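Local coordinates for endo-1,4-beta-mannanase (Eisenia fetida, PDB 5Y6T), which probably hydrolyses internal beta-1,4-mannosidic linkages in mannans, as expected of a cold-adapted endo-1,4-beta-mannanase of glycoside hydrolase family 5, at residues Ile29-Tyr34 with Ser325-Gly330; Gly84-Thr89 with Asp143-Pro148; Glu169-Ala174 with Gly194-Ile199; Ala214-Asp219 with Leu257-Phe262; Asp236-Arg241 with Ser285-Asp290. All blocks are in the same frame, centred on the assembly; numbering follows the deposited sequence. Where two conformers were deposited one is given.

Contact 1: residues Ile29-Tyr34 with Ser325-Gly330; sequences IAWQNY and SWQANG
The backbone N of Ala-30 donates to OE1 of Gln-327 at 2.8 Å, nearly straight (173° at the hydrogen), in the carbonyl plane and on a lone pair. Gln-327 reaches this point with CG between its backbone N and carbonyl carbon (chi1 52°) and an extended chain beyond. Its amide stands almost perpendicular to the Trp-31 ring, with OE1 over one face; NE2 bonds to Gly-331 O. Over the same face, 3.3 Å above the plane, lies ND2 of Asn-329, which donates to Trp-31 O at 2.8 Å from above that carbonyl's plane. Tyr-34 CD1 covers the opposite face. With an alanine at Trp-31, the Gln-327 and Asn-329 amides would probably lose the surface they rest on, and a gap would open beside Tyr-34. Asn-329 N also bonds to Ile-29 O, 3.0 Å away. Trp-326 completes the cluster: its CH2 is 3.7 Å from Ala-30 CB and 3.9 Å from Trp-31 CZ3. Cis peptides precede Ala-30 and Gln-327. A cis bond after a tryptophan just after the last barrel strand is a known feature of the active-site cleft in clan GH-A, consistent with a Tris molecule, probably from the crystallisation liquor, bound beside Trp-326.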
# COMPACT_ATOMS: atom_id res chain seq x y z
N ILE A 29 -8.21 5.82 1.00
CA ILE A 29 -8.78 7.08 1.62
C ILE A 29 -8.41 8.29 0.71
O ILE A 29 -9.33 9.02 0.35
CB ILE A 29 -8.53 7.26 3.11
CG1 ILE A 29 -9.04 6.03 3.84
CG2 ILE A 29 -9.20 8.51 3.65
CD1 ILE A 29 -10.44 5.63 3.51
N ALA A 30 -7.16 8.50 0.32
CA ALA A 30 -5.93 7.99 0.96
C ALA A 30 -5.49 8.85 2.17
O ALA A 30 -4.60 8.48 2.93
CB ALA A 30 -4.83 7.88 -0.02
N TRP A 31 -6.17 9.97 2.35
CA TRP A 31 -5.95 10.90 3.43
C TRP A 31 -7.17 11.78 3.61
O TRP A 31 -8.05 11.76 2.79
CB TRP A 31 -4.77 11.84 3.21
CG TRP A 31 -4.88 12.66 1.92
CD1 TRP A 31 -5.59 13.81 1.73
CD2 TRP A 31 -4.35 12.29 0.66
NE1 TRP A 31 -5.47 14.22 0.42
CE2 TRP A 31 -4.73 13.29 -0.27
CE3 TRP A 31 -3.61 11.19 0.21
CZ2 TRP A 31 -4.30 13.27 -1.63
CZ3 TRP A 31 -3.21 11.16 -1.14
CH2 TRP A 31 -3.58 12.16 -2.04
N GLN A 32 -7.21 12.48 4.73
CA GLN A 32 -8.16 13.62 4.91
C GLN A 32 -7.36 14.90 4.81
O GLN A 32 -7.57 15.72 3.89
CB GLN A 32 -8.88 13.50 6.25
CG GLN A 32 -9.85 14.64 6.60
CD GLN A 32 -11.02 14.76 5.65
OE1 GLN A 32 -11.36 13.84 4.92
NE2 GLN A 32 -11.63 15.93 5.65
N ASN A 33 -6.45 15.10 5.75
CA ASN A 33 -5.46 16.16 5.63
C ASN A 33 -4.10 15.51 5.29
O ASN A 33 -3.46 14.96 6.18
CB ASN A 33 -5.34 16.91 6.93
CG ASN A 33 -6.60 17.74 7.24
OD1 ASN A 33 -7.51 17.84 6.41
ND2 ASN A 33 -6.66 18.28 8.47
N TYR A 34 -3.69 15.57 4.02
CA TYR A 34 -2.51 14.86 3.56
C TYR A 34 -1.29 15.03 4.43
O TYR A 34 -0.80 16.16 4.66
CB TYR A 34 -2.22 15.34 2.14
CG TYR A 34 -1.00 14.78 1.51
CD1 TYR A 34 -1.04 13.60 0.74
CD2 TYR A 34 0.18 15.47 1.56
CE1 TYR A 34 0.11 13.14 0.12
CE2 TYR A 34 1.32 14.99 0.92
CZ TYR A 34 1.26 13.84 0.20
OH TYR A 34 2.43 13.39 -0.43
N SER A 325 -10.14 1.30 -4.93
CA SER A 325 -10.32 2.45 -5.82
C SER A 325 -9.65 3.72 -5.32
O SER A 325 -9.34 3.85 -4.13
CB SER A 325 -11.82 2.64 -6.05
OG SER A 325 -12.50 2.91 -4.84
N TRP A 326 -9.48 4.67 -6.23
CA TRP A 326 -8.83 5.93 -5.97
C TRP A 326 -9.88 7.09 -6.13
O TRP A 326 -10.40 7.28 -7.23
CB TRP A 326 -7.64 6.16 -6.92
CG TRP A 326 -6.87 7.36 -6.53
CD1 TRP A 326 -6.97 8.63 -7.06
CD2 TRP A 326 -5.94 7.45 -5.46
NE1 TRP A 326 -6.16 9.51 -6.35
CE2 TRP A 326 -5.48 8.80 -5.39
CE3 TRP A 326 -5.40 6.51 -4.56
CZ2 TRP A 326 -4.55 9.23 -4.42
CZ3 TRP A 326 -4.46 6.95 -3.63
CH2 TRP A 326 -4.05 8.30 -3.58
N GLN A 327 -10.09 7.90 -5.11
CA GLN A 327 -9.84 7.71 -3.69
C GLN A 327 -11.08 8.31 -2.97
O GLN A 327 -11.82 9.14 -3.54
CB GLN A 327 -8.60 8.41 -3.15
CG GLN A 327 -8.53 9.89 -3.48
CD GLN A 327 -7.27 10.59 -2.91
OE1 GLN A 327 -6.72 10.20 -1.85
NE2 GLN A 327 -6.85 11.67 -3.57
N ALA A 328 -11.32 7.86 -1.73
CA ALA A 328 -12.56 8.17 -0.95
C ALA A 328 -12.77 9.66 -0.78
O ALA A 328 -13.92 10.09 -0.80
CB ALA A 328 -12.56 7.50 0.40
N ASN A 329 -11.69 10.43 -0.75
CA ASN A 329 -11.82 11.86 -0.49
C ASN A 329 -12.21 12.60 -1.77
O ASN A 329 -12.53 13.80 -1.73
CB ASN A 329 -10.59 12.51 0.21
CG ASN A 329 -9.34 12.53 -0.63
OD1 ASN A 329 -9.39 12.72 -1.85
ND2 ASN A 329 -8.19 12.36 0.01
N GLY A 330 -12.13 11.94 -2.89
CA GLY A 330 -12.65 12.45 -4.16
C GLY A 330 -11.75 13.39 -4.88
O GLY A 330 -12.10 13.91 -5.96

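Contact 2: residues Gly84-Thr89 with Asp143-Pro148; sequences GYVVGT and DQALVP
The flat groups that meet are peptide units, not rings. The CB methyl of Ala-145 sits over one face of the unit joining Gly-88 to Thr-89, 3.7 Å from Gly-88 C and equally 3.7 Å from Thr-89 N. At the next unit back along the strand, between Val-87 and Gly-88, CB of Gln-144 approaches Val-87 C at 3.9 Å. Gln-144 is modelled in two conformers, so the contact of its CG with Val-86 O is best treated as doubtful. Val-86 holds CG1 anti to its own nitrogen (chi1 171°), which carries that branch to 3.9 Å from Ala-145 CB. On the other flank, CG2 of Thr-89 lies 3.6 Å from Ala-145 O. Strand 86-88 pairs antiparallel with strand 79-80, forming a small hairpin in the loop that follows barrel strand 65-72, and the hairpin leans on helix 135-152 of the (beta/alpha)8 barrel. The short axes of strand and helix pass 6.4 Å apart with their directions 48° from each other. At this distance CA of Gly-88 points a hydrogen at Gln-144 O, 3.6 Å away and nearly in line (171° at the hydrogen). The helix is wider here, with a pi-type turn at 143-146, and it kinks at Pro-148, whose nitrogen has no bond to the preceding turn. One turn earlier, Thr-140 OG1 bonds to Val-86 N.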
# COMPACT_ATOMS: atom_id res chain seq x y z
N GLY A 84 18.81 15.37 11.72
CA GLY A 84 18.06 14.48 10.82
C GLY A 84 17.84 13.10 11.39
O GLY A 84 17.32 12.26 10.66
N TYR A 85 18.25 12.85 12.63
CA TYR A 85 17.94 11.55 13.29
C TYR A 85 16.49 11.58 13.73
O TYR A 85 15.94 12.61 14.17
CB TYR A 85 18.85 11.26 14.48
CG TYR A 85 20.26 11.08 13.98
CD1 TYR A 85 20.69 9.91 13.39
CD2 TYR A 85 21.10 12.15 13.97
CE1 TYR A 85 21.93 9.78 12.85
CE2 TYR A 85 22.38 12.01 13.41
CZ TYR A 85 22.75 10.84 12.85
OH TYR A 85 24.02 10.71 12.31
N VAL A 86 15.83 10.44 13.65
CA VAL A 86 14.42 10.42 14.08
C VAL A 86 14.31 10.18 15.61
O VAL A 86 14.98 9.31 16.15
CB VAL A 86 13.61 9.35 13.26
CG1 VAL A 86 12.21 9.15 13.83
CG2 VAL A 86 13.57 9.69 11.76
N VAL A 87 13.45 10.94 16.27
CA VAL A 87 13.27 10.87 17.71
C VAL A 87 11.92 10.31 18.10
O VAL A 87 11.74 9.93 19.27
CB VAL A 87 13.51 12.22 18.44
CG1 VAL A 87 14.96 12.62 18.30
CG2 VAL A 87 12.52 13.31 17.99
N GLY A 88 11.03 10.13 17.14
CA GLY A 88 9.72 9.58 17.43
C GLY A 88 8.84 9.65 16.23
O GLY A 88 9.25 10.15 15.18
N THR A 89 7.63 9.09 16.37
CA THR A 89 6.67 9.12 15.25
C THR A 89 6.21 10.53 14.93
O THR A 89 5.74 10.80 13.83
CB THR A 89 5.42 8.28 15.62
OG1 THR A 89 4.83 8.68 16.92
CG2 THR A 89 5.76 6.86 15.73
N ASP A 143 14.02 2.41 14.92
CA ASP A 143 14.11 2.06 16.35
C ASP A 143 13.26 2.98 17.17
O ASP A 143 12.66 2.53 18.16
CB ASP A 143 15.54 2.24 16.83
CG ASP A 143 16.48 1.14 16.39
OD1 ASP A 143 16.05 0.05 15.92
OD2 ASP A 143 17.67 1.45 16.48
N GLN A 144 13.17 4.27 16.79
CA GLN A 144 12.51 5.31 17.59
C GLN A 144 11.06 5.56 17.20
O GLN A 144 10.27 6.07 17.96
CB GLN A 144 13.24 6.66 17.56
CG GLN A 144 14.67 6.73 18.09
CD GLN A 144 15.02 5.72 19.14
OE1 GLN A 144 15.64 4.72 18.86
NE2 GLN A 144 14.66 6.01 20.37
N ALA A 145 10.71 5.20 15.98
CA ALA A 145 9.37 5.46 15.49
C ALA A 145 8.65 4.15 15.09
O ALA A 145 7.62 3.78 15.70
CB ALA A 145 9.40 6.51 14.36
N LEU A 146 9.21 3.43 14.11
CA LEU A 146 8.51 2.33 13.46
C LEU A 146 8.29 1.13 14.39
O LEU A 146 7.18 0.68 14.56
CB LEU A 146 9.25 1.91 12.21
CG LEU A 146 8.59 0.91 11.26
CD1 LEU A 146 7.20 1.33 10.75
CD2 LEU A 146 9.52 0.49 10.14
N VAL A 147 9.38 0.62 14.97
CA VAL A 147 9.27 -0.58 15.80
C VAL A 147 8.34 -0.36 16.97
O VAL A 147 7.43 -1.17 17.17
CB VAL A 147 10.65 -1.13 16.21
CG1 VAL A 147 10.54 -2.11 17.41
CG2 VAL A 147 11.38 -1.78 15.00
N PRO A 148 8.49 0.72 17.72
CA PRO A 148 7.55 0.92 18.83
C PRO A 148 6.06 1.02 18.43
O PRO A 148 5.20 0.41 19.09
CB PRO A 148 8.00 2.24 19.44
CG PRO A 148 9.49 2.24 19.15
CD PRO A 148 9.55 1.75 17.72

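Contact 3: residues Glu169-Ala174 with Gly194-Ile199; sequences EGIVSA and GWADSI
Around Val-172 and Ile-199 the two backbones run locally in the same direction and are tied at Ile-199, whose N donates to Ile-171 O (2.8 Å) and whose O receives Ser-173 N (2.9 Å). This is the pattern of a single parallel beta bridge between Val-172 and Ile-199. It closes the base of the long excursion between strand 165-166 and helix 201-218 in the family 5 (beta/alpha)8 barrel. Further bonds continue toward the start of the pair: Gly-194 N reaches Glu-169 O, and Gly-170 O takes Ala-196 N at 2.8 Å nearly in line with its C=O, with a weak second donor in Asp-197 N. Among the side chains, Ile-171 and Ile-199 lie alongside each other and point the same way, their CD1 atoms 4.1 Å apart. CG2 of Ile-171 touches CB of Ala-196 at 3.9 Å. Helix 201-218 covers this apolar group through Leu-204, and Tyr-128 of helix 126-133 also meets Ile-171. Val-172 has CG2 anti to its nitrogen and beside its carbonyl carbon, where it lies 3.4 Å from Ile-199 O. Trp-195 sends its NE1 to Ala-121 O, and with CG between its backbone N and carbonyl carbon (chi1 61°) the indole is turned onto Gly-170. There, without a side chain in the way, Gly-170 CA makes a CH-pi contact 3.3 Å from the centroid of the Trp-195 six-membered ring, 8° off the normal.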
# COMPACT_ATOMS: atom_id res chain seq x y z
N GLU A 169 8.43 3.83 -7.68
CA GLU A 169 8.89 4.15 -9.03
C GLU A 169 8.72 5.60 -9.37
O GLU A 169 9.33 6.09 -10.33
CB GLU A 169 8.19 3.27 -10.04
CG GLU A 169 8.29 1.81 -9.71
CD GLU A 169 7.27 1.29 -8.70
OE1 GLU A 169 6.24 2.00 -8.48
OE2 GLU A 169 7.50 0.19 -8.20
N GLY A 170 7.88 6.31 -8.61
CA GLY A 170 7.86 7.78 -8.76
C GLY A 170 9.15 8.48 -8.49
O GLY A 170 9.40 9.54 -9.09
N ILE A 171 10.04 7.89 -7.66
CA ILE A 171 11.24 8.57 -7.27
C ILE A 171 12.48 7.83 -7.75
O ILE A 171 13.58 8.09 -7.25
CB ILE A 171 11.27 8.84 -5.76
CG1 ILE A 171 11.04 7.58 -4.90
CG2 ILE A 171 10.28 9.96 -5.47
CD1 ILE A 171 11.11 7.86 -3.39
N VAL A 172 12.31 6.84 -8.63
CA VAL A 172 13.42 6.00 -9.09
C VAL A 172 14.03 6.53 -10.38
O VAL A 172 13.37 7.13 -11.21
CB VAL A 172 13.02 4.53 -9.27
CG1 VAL A 172 12.26 4.29 -10.57
CG2 VAL A 172 14.24 3.59 -9.20
N SER A 173 15.34 6.27 -10.50
CA SER A 173 16.05 6.51 -11.71
C SER A 173 15.78 5.38 -12.68
O SER A 173 16.28 4.25 -12.53
CB SER A 173 17.53 6.66 -11.38
OG SER A 173 18.18 7.19 -12.54
N ALA A 174 14.94 5.70 -13.63
CA ALA A 174 14.46 4.72 -14.64
C ALA A 174 15.37 4.66 -15.85
O ALA A 174 16.02 5.63 -16.20
CB ALA A 174 13.03 5.04 -15.04
N GLY A 194 9.97 7.80 -12.42
CA GLY A 194 10.96 8.81 -12.04
C GLY A 194 10.49 10.23 -12.23
O GLY A 194 11.28 11.15 -12.39
N TRP A 195 9.19 10.43 -12.19
CA TRP A 195 8.63 11.80 -12.37
C TRP A 195 8.94 12.71 -11.18
O TRP A 195 8.92 13.94 -11.31
CB TRP A 195 7.11 11.74 -12.56
CG TRP A 195 6.31 11.15 -11.42
CD1 TRP A 195 5.81 11.82 -10.34
CD2 TRP A 195 5.92 9.78 -11.25
NE1 TRP A 195 5.11 10.99 -9.56
CE2 TRP A 195 5.15 9.72 -10.08
CE3 TRP A 195 6.04 8.61 -12.03
CZ2 TRP A 195 4.57 8.53 -9.61
CZ3 TRP A 195 5.54 7.44 -11.55
CH2 TRP A 195 4.81 7.40 -10.33
N ALA A 196 9.20 12.15 -10.01
CA ALA A 196 9.38 12.97 -8.82
C ALA A 196 10.84 13.01 -8.26
O ALA A 196 11.15 13.86 -7.44
CB ALA A 196 8.41 12.50 -7.73
N ASP A 197 11.69 12.04 -8.59
CA ASP A 197 13.10 12.10 -8.22
C ASP A 197 13.78 10.96 -9.01
O ASP A 197 13.10 10.29 -9.81
CB ASP A 197 13.32 11.98 -6.71
CG ASP A 197 14.05 13.16 -6.10
OD1 ASP A 197 14.55 14.03 -6.83
OD2 ASP A 197 14.10 13.21 -4.86
N SER A 198 15.07 10.82 -8.81
CA SER A 198 15.96 9.90 -9.55
C SER A 198 16.87 9.16 -8.59
O SER A 198 18.11 9.19 -8.71
CB SER A 198 16.83 10.66 -10.57
OG SER A 198 16.05 11.56 -11.33
N ILE A 199 16.29 8.48 -7.63
CA ILE A 199 17.05 7.73 -6.65
C ILE A 199 17.30 6.36 -7.23
O ILE A 199 16.40 5.77 -7.84
CB ILE A 199 16.21 7.63 -5.35
CG1 ILE A 199 15.95 9.02 -4.78
CG2 ILE A 199 16.93 6.78 -4.26
CD1 ILE A 199 15.05 9.04 -3.54

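Contact 4: residues Ala214-Asp219 with Leu257-Phe262; sequences AIKRAD and LGVIDF
Lys-216 leaves its helix with CG anti to its carbonyl carbon (chi1 -74°) and then runs fully extended to NZ, a shape that carries the ammonium group across to segment 257-262. Two acceptors meet it there. Val-259 O takes a hydrogen bond of 2.7 Å, with the donor tilted 30° from the carbonyl plane. Asp-261 OD2 forms a salt bridge with NZ at 2.9 Å, met on the syn side of the carboxylate and 28° out of its plane. Lysine and aspartate reach toward each other from their own segments. On the way, CD of Lys-216 passes 3.7 Å from Leu-257 O. OD2 of Asp-261 also accepts Val-224 N, so one oxygen serves both the lysine and a strand backbone, and the positive charge beside it is likely to favour the ionised carboxylate. A methionine in place of Lys-216 would probably leave Asp-261 without its countercharge and Val-259 O without this donor. Next along the helix, Arg-217 meets Leu-257 differently. Their side chains cross at about a right angle, and CD1 of Leu-257 lies over one face of the guanidinium, 3.2 Å from NH2 and 3.4 Å from CZ. The group is held elsewhere as well, since NH1 forms a salt bridge with Asp-255. Altogether the contact ties the C-terminal end of helix 201-218 to the loop that leaves helix 246-253 and enters barrel strand 262-266, with strand 223-228 against both Lys-216 and Asp-261, and helix 135-152 packed on the neighbouring Ala-214 and Ile-215.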
# COMPACT_ATOMS: atom_id res chain seq x y z
N ALA A 214 12.02 -4.87 9.81
CA ALA A 214 11.79 -4.31 11.13
C ALA A 214 10.32 -4.47 11.54
O ALA A 214 10.06 -4.85 12.69
CB ALA A 214 12.17 -2.83 11.21
N ILE A 215 9.37 -4.20 10.62
CA ILE A 215 7.94 -4.44 10.91
C ILE A 215 7.68 -5.93 11.36
O ILE A 215 6.96 -6.19 12.32
CB ILE A 215 7.07 -4.04 9.69
CG1 ILE A 215 7.11 -2.52 9.53
CG2 ILE A 215 5.70 -4.64 9.82
CD1 ILE A 215 6.66 -2.16 8.07
N LYS A 216 8.31 -6.86 10.66
CA LYS A 216 8.06 -8.28 10.91
C LYS A 216 8.74 -8.75 12.20
O LYS A 216 8.28 -9.69 12.82
CB LYS A 216 8.48 -9.06 9.67
CG LYS A 216 7.44 -8.83 8.58
CD LYS A 216 7.63 -9.72 7.43
CE LYS A 216 6.47 -9.61 6.52
NZ LYS A 216 6.58 -10.64 5.47
N ARG A 217 9.84 -8.16 12.57
CA ARG A 217 10.39 -8.42 13.92
C ARG A 217 9.51 -7.89 14.98
O ARG A 217 9.35 -8.54 16.03
CB ARG A 217 11.81 -7.84 14.04
CG ARG A 217 12.79 -8.56 13.19
CD ARG A 217 14.25 -8.31 13.61
NE ARG A 217 15.04 -9.19 12.80
CZ ARG A 217 15.51 -8.88 11.59
NH1 ARG A 217 15.32 -7.69 11.11
NH2 ARG A 217 16.16 -9.79 10.89
N ALA A 218 8.93 -6.69 14.78
CA ALA A 218 8.09 -6.06 15.80
C ALA A 218 6.74 -6.74 15.89
O ALA A 218 6.12 -6.75 16.96
CB ALA A 218 7.93 -4.59 15.47
N ASP A 219 6.26 -7.30 14.75
CA ASP A 219 4.96 -7.95 14.66
C ASP A 219 5.05 -9.13 13.73
O ASP A 219 4.87 -9.02 12.55
CB ASP A 219 3.88 -7.00 14.19
CG ASP A 219 2.48 -7.64 14.23
OD1 ASP A 219 2.34 -8.88 14.41
OD2 ASP A 219 1.51 -6.91 14.01
N LEU A 257 14.51 -11.24 6.53
CA LEU A 257 13.13 -11.13 6.94
C LEU A 257 12.35 -10.08 6.17
O LEU A 257 11.12 -10.00 6.33
CB LEU A 257 12.98 -10.85 8.45
CG LEU A 257 13.54 -11.95 9.42
CD1 LEU A 257 13.42 -11.53 10.88
CD2 LEU A 257 12.80 -13.27 9.17
N GLY A 258 13.04 -9.27 5.39
CA GLY A 258 12.44 -8.08 4.80
C GLY A 258 11.80 -8.39 3.48
O GLY A 258 12.26 -7.88 2.42
N VAL A 259 10.75 -9.23 3.53
CA VAL A 259 10.06 -9.72 2.34
C VAL A 259 8.60 -9.37 2.50
O VAL A 259 8.06 -9.38 3.63
CB VAL A 259 10.28 -11.23 2.16
CG1 VAL A 259 11.74 -11.49 1.92
CG2 VAL A 259 9.70 -12.05 3.33
N ILE A 260 7.92 -9.10 1.37
CA ILE A 260 6.51 -8.72 1.41
C ILE A 260 5.62 -9.95 1.25
O ILE A 260 6.15 -11.04 0.95
CB ILE A 260 6.19 -7.62 0.43
CG1 ILE A 260 6.24 -8.10 -1.00
CG2 ILE A 260 7.04 -6.46 0.73
CD1 ILE A 260 5.75 -7.10 -2.03
N ASP A 261 4.32 -9.83 1.51
CA ASP A 261 3.43 -10.93 1.51
C ASP A 261 2.50 -10.97 0.35
O ASP A 261 2.10 -12.08 -0.04
CB ASP A 261 2.60 -10.94 2.79
CG ASP A 261 3.48 -11.10 4.00
OD1 ASP A 261 3.93 -12.27 4.26
OD2 ASP A 261 3.84 -10.07 4.62
N PHE A 262 2.07 -9.78 -0.13
CA PHE A 262 1.32 -9.69 -1.39
C PHE A 262 1.80 -8.53 -2.25
O PHE A 262 2.17 -7.45 -1.75
CB PHE A 262 -0.19 -9.78 -1.26
CG PHE A 262 -0.87 -8.63 -0.51
CD1 PHE A 262 -1.24 -7.47 -1.17
CD2 PHE A 262 -1.18 -8.74 0.82
CE1 PHE A 262 -1.95 -6.47 -0.55
CE2 PHE A 262 -1.86 -7.71 1.47
CZ PHE A 262 -2.22 -6.58 0.79

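Contact 5: residues Asp236-Arg241 with Ser285-Asp290; sequences DQFGWR and SQYNLD
Phe-238 and Tyr-287 cross at about a right angle, their ring planes 71° apart and their centroids separated by 5.8 Å. The touch is made at the rim of Phe-238: its CE2 comes within 3.7 Å of CD1 of Tyr-287, an oblique pairing. Gln-286 meets the same rim, with OE1 in the plane of the Phe-238 ring and 3.7 Å from CZ, while its amide is turned 46° against that ring. Gln-286 CB adds a further contact at CZ, so two consecutive residues take up one edge of the phenylalanine. Phe-238 is presented by a type I' turn from Gln-237 to Trp-240, closed by a bond from Trp-240 N to Gln-237 O. Phe-238 and Gly-239 both have positive phi, as this turn type requires. Within the turn, Phe-238 O lies over a face of the Trp-240 ring. Gln-237 meets the backbone of 286-287 instead. With CG anti to its carbonyl carbon (chi1 -66°), that methylene rests 3.3 Å from Gln-286 O, and it also touches Asn-288 CB at 4.1 Å. The Tyr-287 hydroxyl is held apart from this interface by Ser-277 O. One water joins the backbones, accepting from Asp-236 N at 2.9 Å and donating to Tyr-287 O at 2.7 Å; Thr-235 OG1 also bonds to Tyr-287 O. Direct meeting between the two segments therefore consists of C-H groups against ring carbons and oxygens, and the polar links are the bridging water and the neighbouring Thr-235 hydroxyl, both meeting Tyr-287 O, which implies an association resting on shape and backbone polarity more than on charge.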
# COMPACT_ATOMS: atom_id res chain seq x y z
N ASP A 236 7.92 -10.40 -13.76
CA ASP A 236 8.99 -10.77 -14.70
C ASP A 236 8.42 -11.22 -16.06
O ASP A 236 9.18 -11.61 -16.97
CB ASP A 236 9.88 -11.82 -14.02
CG ASP A 236 10.58 -11.25 -12.85
OD1 ASP A 236 11.22 -10.22 -13.08
OD2 ASP A 236 10.46 -11.77 -11.73
N GLN A 237 7.10 -11.15 -16.23
CA GLN A 237 6.45 -11.47 -17.48
C GLN A 237 6.23 -10.16 -18.27
O GLN A 237 6.53 -9.07 -17.78
CB GLN A 237 5.11 -12.15 -17.24
CG GLN A 237 5.24 -13.55 -16.57
CD GLN A 237 5.97 -14.58 -17.41
OE1 GLN A 237 6.79 -15.38 -16.91
NE2 GLN A 237 5.66 -14.60 -18.66
N PHE A 238 5.81 -10.31 -19.52
CA PHE A 238 5.45 -9.19 -20.40
C PHE A 238 6.59 -8.22 -20.70
O PHE A 238 6.35 -7.07 -21.10
CB PHE A 238 4.24 -8.38 -19.84
CG PHE A 238 2.97 -9.15 -19.68
CD1 PHE A 238 2.15 -9.41 -20.79
CD2 PHE A 238 2.57 -9.60 -18.45
CE1 PHE A 238 0.98 -10.12 -20.64
CE2 PHE A 238 1.38 -10.27 -18.27
CZ PHE A 238 0.59 -10.54 -19.38
N GLY A 239 7.82 -8.68 -20.51
CA GLY A 239 8.99 -7.82 -20.72
C GLY A 239 9.33 -6.93 -19.58
O GLY A 239 10.22 -6.06 -19.67
N TRP A 240 8.63 -7.09 -18.46
CA TRP A 240 8.82 -6.24 -17.29
C TRP A 240 9.79 -6.85 -16.31
O TRP A 240 10.39 -7.87 -16.60
CB TRP A 240 7.48 -5.88 -16.61
CG TRP A 240 6.46 -5.28 -17.58
CD1 TRP A 240 5.17 -5.73 -17.75
CD2 TRP A 240 6.61 -4.16 -18.47
NE1 TRP A 240 4.53 -4.94 -18.68
CE2 TRP A 240 5.39 -3.99 -19.15
CE3 TRP A 240 7.67 -3.24 -18.73
CZ2 TRP A 240 5.19 -2.99 -20.11
CZ3 TRP A 240 7.45 -2.23 -19.68
CH2 TRP A 240 6.21 -2.11 -20.34
N ARG A 241 9.96 -6.27 -15.12
CA ARG A 241 10.73 -6.91 -14.08
C ARG A 241 10.02 -6.73 -12.73
O ARG A 241 9.42 -5.68 -12.46
CB ARG A 241 12.12 -6.26 -14.02
CG ARG A 241 13.02 -6.75 -12.86
CD ARG A 241 14.49 -6.42 -13.07
NE ARG A 241 15.01 -7.19 -14.19
CZ ARG A 241 15.80 -6.74 -15.18
NH1 ARG A 241 16.23 -5.52 -15.17
NH2 ARG A 241 16.14 -7.54 -16.17
N SER A 285 -2.97 -14.59 -13.06
CA SER A 285 -2.09 -15.74 -13.34
C SER A 285 -1.04 -15.49 -14.41
O SER A 285 0.07 -16.05 -14.32
CB SER A 285 -2.91 -16.97 -13.69
OG SER A 285 -3.45 -17.55 -12.52
N GLN A 286 -1.33 -14.63 -15.39
CA GLN A 286 -0.33 -14.32 -16.42
C GLN A 286 0.89 -13.63 -15.90
O GLN A 286 1.92 -13.69 -16.56
CB GLN A 286 -0.97 -13.56 -17.57
CG GLN A 286 -1.89 -14.49 -18.36
CD GLN A 286 -2.57 -13.84 -19.51
OE1 GLN A 286 -2.36 -12.67 -19.80
NE2 GLN A 286 -3.41 -14.61 -20.18
N TYR A 287 0.81 -13.00 -14.72
CA TYR A 287 1.98 -12.42 -14.13
C TYR A 287 2.95 -13.44 -13.51
O TYR A 287 4.11 -13.09 -13.18
CB TYR A 287 1.63 -11.37 -13.07
CG TYR A 287 0.88 -10.18 -13.57
CD1 TYR A 287 1.39 -9.45 -14.63
CD2 TYR A 287 -0.28 -9.77 -12.98
CE1 TYR A 287 0.71 -8.32 -15.12
CE2 TYR A 287 -0.95 -8.64 -13.41
CZ TYR A 287 -0.45 -7.92 -14.47
OH TYR A 287 -1.17 -6.79 -14.90
N ASN A 288 2.47 -14.67 -13.33
CA ASN A 288 3.24 -15.79 -12.76
C ASN A 288 4.01 -15.41 -11.46
O ASN A 288 5.27 -15.49 -11.37
CB ASN A 288 4.23 -16.37 -13.78
CG ASN A 288 4.70 -17.72 -13.32
OD1 ASN A 288 4.01 -18.39 -12.56
ND2 ASN A 288 5.93 -18.05 -13.66
N LEU A 289 3.26 -14.85 -10.52
CA LEU A 289 3.80 -14.38 -9.24
C LEU A 289 3.81 -15.45 -8.20
O LEU A 289 2.95 -16.34 -8.20
CB LEU A 289 2.96 -13.15 -8.75
CG LEU A 289 2.93 -11.99 -9.72
CD1 LEU A 289 1.89 -10.94 -9.34
CD2 LEU A 289 4.28 -11.35 -9.92
N ASP A 290 4.75 -15.30 -7.27
CA ASP A 290 4.89 -16.12 -6.06
C ASP A 290 4.20 -15.63 -4.80
O ASP A 290 4.47 -16.13 -3.68
CB ASP A 290 6.39 -16.44 -5.79
CG ASP A 290 7.23 -15.19 -5.51
OD1 ASP A 290 6.71 -14.08 -5.65
OD2 ASP A 290 8.50 -15.31 -5.41
O HOH W 1 6.76 -12.83 -12.68

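In the fold
The contacts are spread round one (beta/alpha)8 barrel. Contact 1, joining the loops after the first and last barrel strands (20-28 and 322-325), spans the chain positions of all the others. Contacts 2 and 3 follow in series, then contacts 4 and 5, whose segments alternate. Only contacts 2 and 4 touch: their centres are 17 Å apart, and helices 135-152 and 201-218 pack through Leu-146 on Ile-215 and Val-147 on Ala-214. Contact 3 leads into helix 201-218, which ends in contact 4. Contact 5 lies about 30 Å from contact 1, centre to centre, across the chain's centre. The contacts thus tie loops beyond the first and last strands, the helix layer and other loops of one barrel.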